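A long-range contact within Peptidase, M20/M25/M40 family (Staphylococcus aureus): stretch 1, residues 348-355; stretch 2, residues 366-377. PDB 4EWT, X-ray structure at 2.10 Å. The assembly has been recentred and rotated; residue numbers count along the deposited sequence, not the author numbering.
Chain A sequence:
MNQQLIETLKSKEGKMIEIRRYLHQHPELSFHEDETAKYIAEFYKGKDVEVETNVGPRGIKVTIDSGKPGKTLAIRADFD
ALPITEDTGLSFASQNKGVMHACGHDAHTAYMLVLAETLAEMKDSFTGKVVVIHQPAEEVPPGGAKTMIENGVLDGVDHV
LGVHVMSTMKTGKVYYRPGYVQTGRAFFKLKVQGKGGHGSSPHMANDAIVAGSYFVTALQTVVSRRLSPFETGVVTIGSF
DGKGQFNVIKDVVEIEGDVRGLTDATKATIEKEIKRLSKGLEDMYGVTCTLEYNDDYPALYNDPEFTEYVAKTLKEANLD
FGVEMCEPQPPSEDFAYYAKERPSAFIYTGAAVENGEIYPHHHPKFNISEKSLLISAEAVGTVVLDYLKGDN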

ATOM      1  N   TYR A 348     -22.503 -19.792 -29.144  1.00 31.13           N
ATOM      2  CA  TYR A 348     -23.455 -19.747 -28.055  1.00 31.80           C
ATOM      3  C   TYR A 348     -24.900 -19.766 -28.528  1.00 33.60           C
ATOM      4  O   TYR A 348     -25.236 -19.156 -29.547  1.00 35.46           O
ATOM      5  N   THR A 349     -25.746 -20.470 -27.776  1.00 33.35           N
ATOM      6  CA  THR A 349     -27.188 -20.441 -27.988  1.00 35.04           C
ATOM      7  C   THR A 349     -27.873 -19.683 -26.842  1.00 36.64           C
ATOM      8  O   THR A 349     -27.780 -20.083 -25.675  1.00 35.43           O
ATOM      9  N   GLY A 350     -28.574 -18.604 -27.179  1.00 39.13           N
ATOM     10  CA  GLY A 350     -29.326 -17.854 -26.180  1.00 42.04           C
ATOM     11  C   GLY A 350     -30.259 -18.784 -25.423  1.00 43.33           C
ATOM     12  O   GLY A 350     -31.002 -19.565 -26.031  1.00 43.71           O
ATOM     13  N   ALA A 351     -30.216 -18.708 -24.098  1.00 44.14           N
ATOM     14  CA  ALA A 351     -30.992 -19.614 -23.256  1.00 45.75           C
ATOM     15  C   ALA A 351     -31.645 -18.928 -22.048  1.00 49.04           C
ATOM     16  O   ALA A 351     -32.074 -19.605 -21.113  1.00 49.98           O
ATOM     17  N   ALA A 352     -31.720 -17.598 -22.071  1.00 51.30           N
ATOM     18  CA  ALA A 352     -32.357 -16.838 -20.987  1.00 55.43           C
ATOM     19  C   ALA A 352     -33.855 -17.147 -20.890  1.00 59.44           C
ATOM     20  O   ALA A 352     -34.570 -17.101 -21.891  1.00 60.62           O
ATOM     21  N   VAL A 353     -34.308 -17.470 -19.681  1.00 62.05           N
ATOM     22  CA  VAL A 353     -35.714 -17.800 -19.427  1.00 66.66           C
ATOM     23  C   VAL A 353     -36.635 -16.630 -19.783  1.00 71.12           C
ATOM     24  O   VAL A 353     -36.253 -15.468 -19.635  1.00 71.85           O
ATOM     25  N   GLU A 354     -37.835 -16.947 -20.266  1.00 74.65           N
ATOM     26  CA  GLU A 354     -38.785 -15.931 -20.734  1.00 79.66           C
ATOM     27  C   GLU A 354     -39.336 -15.101 -19.580  1.00 84.47           C
ATOM     28  O   GLU A 354     -39.266 -13.871 -19.604  1.00 86.48           O
ATOM     29  N   ASN A 355     -39.687 -15.788 -18.516  1.00 86.36           N
ATOM     30  CA  ASN A 355     -40.284 -15.184 -17.346  1.00 91.47           C
ATOM     31  C   ASN A 355     -39.533 -15.555 -16.097  1.00 90.33           C
ATOM     32  O   ASN A 355     -38.882 -16.558 -16.036  1.00 86.85           O
ATOM     33  N   PHE A 366     -29.839 -21.485 -11.315  1.00 62.16           N
ATOM     34  CA  PHE A 366     -29.580 -21.552 -12.759  1.00 58.22           C
ATOM     35  C   PHE A 366     -30.707 -22.249 -13.519  1.00 58.86           C
ATOM     36  O   PHE A 366     -31.114 -23.357 -13.153  1.00 60.27           O
ATOM     37  N   ASN A 367     -31.204 -21.592 -14.565  1.00 58.18           N
ATOM     38  CA  ASN A 367     -32.232 -22.167 -15.441  1.00 58.89           C
ATOM     39  C   ASN A 367     -32.166 -21.591 -16.852  1.00 56.59           C
ATOM     40  O   ASN A 367     -31.804 -20.426 -17.047  1.00 56.03           O
ATOM     41  N   ILE A 368     -32.522 -22.423 -17.827  1.00 55.16           N
ATOM     42  CA  ILE A 368     -32.499 -22.044 -19.232  1.00 53.43           C
ATOM     43  C   ILE A 368     -33.874 -22.221 -19.902  1.00 55.66           C
ATOM     44  O   ILE A 368     -34.691 -23.030 -19.452  1.00 57.14           O
ATOM     45  N   SER A 369     -34.122 -21.462 -20.942  1.00 55.66           N
ATOM     46  CA  SER A 369     -35.219 -21.718 -21.799  1.00 57.42           C
ATOM     47  C   SER A 369     -34.932 -22.992 -22.571  1.00 54.70           C
ATOM     48  O   SER A 369     -33.895 -23.121 -23.174  1.00 51.29           O
ATOM     49  N   GLU A 370     -35.871 -23.928 -22.544  1.00 56.12           N
ATOM     50  CA  GLU A 370     -35.652 -25.252 -23.127  1.00 53.90           C
ATOM     51  C   GLU A 370     -35.733 -25.267 -24.649  1.00 52.60           C
ATOM     52  O   GLU A 370     -35.475 -26.303 -25.279  1.00 50.84           O
ATOM     53  N   LYS A 371     -36.071 -24.123 -25.243  1.00 53.47           N
ATOM     54  CA  LYS A 371     -36.076 -24.021 -26.697  1.00 52.72           C
ATOM     55  C   LYS A 371     -34.694 -23.695 -27.262  1.00 49.50           C
ATOM     56  O   LYS A 371     -34.532 -23.552 -28.476  1.00 48.96           O
ATOM     57  N   SER A 372     -33.704 -23.585 -26.371  1.00 47.50           N
ATOM     58  CA  SER A 372     -32.301 -23.553 -26.772  1.00 44.17           C
ATOM     59  C   SER A 372     -31.864 -24.914 -27.312  1.00 42.07           C
ATOM     60  O   SER A 372     -30.908 -24.992 -28.086  1.00 40.56           O
ATOM     61  N   LEU A 373     -32.561 -25.979 -26.900  1.00 42.44           N
ATOM     62  CA  LEU A 373     -32.231 -27.346 -27.335  1.00 40.64           C
ATOM     63  C   LEU A 373     -32.362 -27.502 -28.847  1.00 40.02           C
ATOM     64  O   LEU A 373     -31.418 -27.909 -29.526  1.00 38.23           O
ATOM     65  N   LEU A 374     -33.539 -27.162 -29.361  1.00 41.88           N
ATOM     66  CA  LEU A 374     -33.838 -27.294 -30.786  1.00 41.72           C
ATOM     67  C   LEU A 374     -32.950 -26.375 -31.630  1.00 40.32           C
ATOM     68  O   LEU A 374     -32.419 -26.794 -32.665  1.00 38.92           O
ATOM     69  N   ILE A 375     -32.785 -25.136 -31.169  1.00 40.55           N
ATOM     70  CA  ILE A 375     -31.953 -24.146 -31.855  1.00 40.12           C
ATOM     71  C   ILE A 375     -30.502 -24.615 -31.985  1.00 37.68           C
ATOM     72  O   ILE A 375     -29.875 -24.410 -33.022  1.00 37.91           O
ATOM     73  N   SER A 376     -29.981 -25.253 -30.938  1.00 35.93           N
ATOM     74  CA  SER A 376     -28.624 -25.798 -30.957  1.00 33.80           C
ATOM     75  C   SER A 376     -28.479 -26.908 -32.002  1.00 33.11           C
ATOM     76  O   SER A 376     -27.533 -26.907 -32.797  1.00 32.46           O
ATOM     77  N   ALA A 377     -29.425 -27.843 -32.005  1.00 33.45           N
ATOM     78  CA  ALA A 377     -29.417 -28.938 -32.972  1.00 33.13           C
ATOM     79  C   ALA A 377     -29.524 -28.429 -34.408  1.00 34.17           C
ATOM     80  O   ALA A 377     -28.761 -28.856 -35.275  1.00 33.36           O
TER

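Phe366, chi1 t, opens the second stretch without touching the first. Asn367 is also t at chi1; its CA-to-CB bond points sideways to the first stretch, and its CB lies 4.1 Å from CG1 of Val353, an m rotamer. Its backbone contributes more: Asn367 O accepts from a water at 2.9 Å, and that water accepts from Val353 N at 3.1 Å, bridging the two stretches where they do not bond directly.

Ile368 adopts p at chi1 and t at chi2. Its CG2 meets Ala351 CB at 3.7 Å, a small apolar contact, while the end of the side chain leads away. Ala351 O is the main backbone anchor, accepting from Ser369 N at 2.8 Å with a nearly straight geometry and receiving a CA-H...O contact from Ile368 CA at 3.1 Å.

The CB of Ser369 points toward the first stretch and lies 3.7 Å from Ala352 O. Its OG, at a chi1 of 149°, caps the following turn by accepting from Lys371 N at 3.3 Å. Glu370 points away and takes no part. Lys371 (p, t, p, t) starts sideways, but its end approaches Glu354; the salt bridge is long, with Glu354 OE1 3.7 Å from Lys371 NZ, and joins two exposed residues.

In the helix, Ser372 points toward the strand, its CB 3.9 Å from Ala351 CB and 3.6 Å from Gly350 O. Its p rotamer directs OG back to Ser369 O, 2.9 Å away, so its hydroxyl bonds within its own stretch. Leu373 points away. One turn on, Ile375 (m, t) places CG2 3.7 Å from CG2 of Thr349. Thr349, an m rotamer, also donates from OG1 to Ser376 OG at 2.9 Å; Ser376, likewise m, passes its own hydrogen from OG to Ser372 O at 2.8 Å, linking strand to helix through consecutive hydroxyls.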

ATOM      1  CB  TYR A 348     -23.234 -18.492 -27.214  1.00 32.79           C
ATOM      2  CG  TYR A 348     -21.816 -18.262 -26.746  1.00 32.21           C
ATOM      3  CD1 TYR A 348     -21.194 -19.146 -25.864  1.00 31.79           C
ATOM      4  CD2 TYR A 348     -21.106 -17.141 -27.165  1.00 34.13           C
ATOM      5  CE1 TYR A 348     -19.898 -18.922 -25.411  1.00 31.18           C
ATOM      6  CE2 TYR A 348     -19.808 -16.902 -26.715  1.00 34.24           C
ATOM      7  CZ  TYR A 348     -19.212 -17.801 -25.845  1.00 33.00           C
ATOM      8  OH  TYR A 348     -17.930 -17.578 -25.404  1.00 33.59           O
ATOM      9  CB  THR A 349     -27.804 -21.865 -28.068  1.00 34.68           C
ATOM     10  OG1 THR A 349     -27.159 -22.633 -29.092  1.00 33.69           O
ATOM     11  CG2 THR A 349     -29.307 -21.776 -28.370  1.00 36.06           C
ATOM     12  CB  ALA A 351     -30.113 -20.770 -22.802  1.00 43.34           C
ATOM     13  CB  ALA A 352     -32.129 -15.340 -21.164  1.00 56.47           C
ATOM     14  CB  VAL A 353     -35.948 -18.259 -17.958  1.00 68.68           C
ATOM     15  CG1 VAL A 353     -35.346 -19.641 -17.720  1.00 65.65           C
ATOM     16  CG2 VAL A 353     -35.377 -17.246 -16.961  1.00 69.68           C
ATOM     17  CB  GLU A 354     -39.945 -16.564 -21.523  1.00 81.87           C
ATOM     18  CG  GLU A 354     -39.612 -17.848 -22.285  1.00 78.81           C
ATOM     19  CD  GLU A 354     -38.662 -17.652 -23.466  1.00 76.27           C
ATOM     20  OE1 GLU A 354     -38.475 -18.622 -24.231  1.00 73.74           O
ATOM     21  OE2 GLU A 354     -38.100 -16.546 -23.633  1.00 76.16           O
ATOM     22  CB  ASN A 355     -41.735 -15.655 -17.199  1.00 91.91           C
ATOM     23  CG  ASN A 355     -42.674 -15.031 -18.227  1.00 95.11           C
ATOM     24  OD1 ASN A 355     -43.184 -13.928 -18.030  1.00 99.53           O
ATOM     25  ND2 ASN A 355     -42.899 -15.735 -19.332  1.00 93.19           N
ATOM     26  CB  PHE A 366     -28.247 -22.274 -13.007  1.00 54.66           C
ATOM     27  CG  PHE A 366     -27.947 -22.551 -14.457  1.00 51.54           C
ATOM     28  CD1 PHE A 366     -27.328 -21.590 -15.248  1.00 49.08           C
ATOM     29  CD2 PHE A 366     -28.261 -23.785 -15.023  1.00 50.83           C
ATOM     30  CE1 PHE A 366     -27.039 -21.845 -16.587  1.00 46.53           C
ATOM     31  CE2 PHE A 366     -27.975 -24.047 -16.362  1.00 48.38           C
ATOM     32  CZ  PHE A 366     -27.360 -23.072 -17.142  1.00 46.04           C
ATOM     33  CB  ASN A 367     -33.639 -21.972 -14.858  1.00 63.67           C
ATOM     34  CG  ASN A 367     -34.650 -23.006 -15.369  1.00 65.55           C
ATOM     35  OD1 ASN A 367     -34.452 -23.660 -16.399  1.00 62.65           O
ATOM     36  ND2 ASN A 367     -35.747 -23.151 -14.637  1.00 71.04           N
ATOM     37  CB  ILE A 368     -31.430 -22.861 -20.007  1.00 49.63           C
ATOM     38  CG1 ILE A 368     -31.678 -24.370 -19.838  1.00 50.59           C
ATOM     39  CG2 ILE A 368     -30.023 -22.469 -19.547  1.00 47.44           C
ATOM     40  CD1 ILE A 368     -30.648 -25.280 -20.498  1.00 47.96           C
ATOM     41  CB  SER A 369     -35.371 -20.592 -22.763  1.00 57.76           C
ATOM     42  OG  SER A 369     -35.895 -21.116 -23.937  1.00 57.68           O
ATOM     43  CB  GLU A 370     -36.598 -26.289 -22.508  1.00 56.43           C
ATOM     44  CG  GLU A 370     -36.125 -26.789 -21.144  1.00 57.38           C
ATOM     45  CD  GLU A 370     -37.032 -27.846 -20.539  1.00 60.34           C
ATOM     46  OE1 GLU A 370     -38.259 -27.628 -20.485  1.00 65.20           O
ATOM     47  OE2 GLU A 370     -36.511 -28.896 -20.105  1.00 59.92           O
ATOM     48  CB  LYS A 371     -37.151 -23.051 -27.195  1.00 56.54           C
ATOM     49  CG  LYS A 371     -36.918 -21.597 -26.872  1.00 57.96           C
ATOM     50  CD  LYS A 371     -38.196 -20.794 -27.107  1.00 62.59           C
ATOM     51  CE  LYS A 371     -39.267 -21.118 -26.075  1.00 65.52           C
ATOM     52  NZ  LYS A 371     -40.607 -20.591 -26.481  1.00 69.17           N
ATOM     53  CB  SER A 372     -31.409 -23.165 -25.591  1.00 43.11           C
ATOM     54  OG  SER A 372     -31.535 -24.089 -24.520  1.00 42.72           O
ATOM     55  CB  LEU A 373     -33.107 -28.391 -26.626  1.00 42.05           C
ATOM     56  CG  LEU A 373     -32.865 -28.691 -25.142  1.00 43.11           C
ATOM     57  CD1 LEU A 373     -34.042 -29.433 -24.548  1.00 45.16           C
ATOM     58  CD2 LEU A 373     -31.596 -29.492 -24.927  1.00 41.84           C
ATOM     59  CB  LEU A 374     -35.331 -27.033 -31.040  1.00 44.76           C
ATOM     60  CG  LEU A 374     -35.880 -27.060 -32.471  1.00 46.21           C
ATOM     61  CD1 LEU A 374     -35.576 -28.380 -33.176  1.00 44.96           C
ATOM     62  CD2 LEU A 374     -37.377 -26.769 -32.477  1.00 49.53           C
ATOM     63  CB  ILE A 375     -32.016 -22.764 -31.157  1.00 41.27           C
ATOM     64  CG1 ILE A 375     -33.417 -22.159 -31.298  1.00 44.09           C
ATOM     65  CG2 ILE A 375     -30.967 -21.803 -31.728  1.00 39.82           C
ATOM     66  CD1 ILE A 375     -33.633 -20.897 -30.443  1.00 45.01           C
ATOM     67  CB  SER A 376     -28.237 -26.312 -29.571  1.00 32.49           C
ATOM     68  OG  SER A 376     -28.215 -25.243 -28.641  1.00 34.08           O
ATOM     69  CB  ALA A 377     -30.524 -29.942 -32.659  1.00 33.91           C
TER
HETATM   70  O   HOH W   1     -31.971 -17.593 -17.633  1.00 13.63           O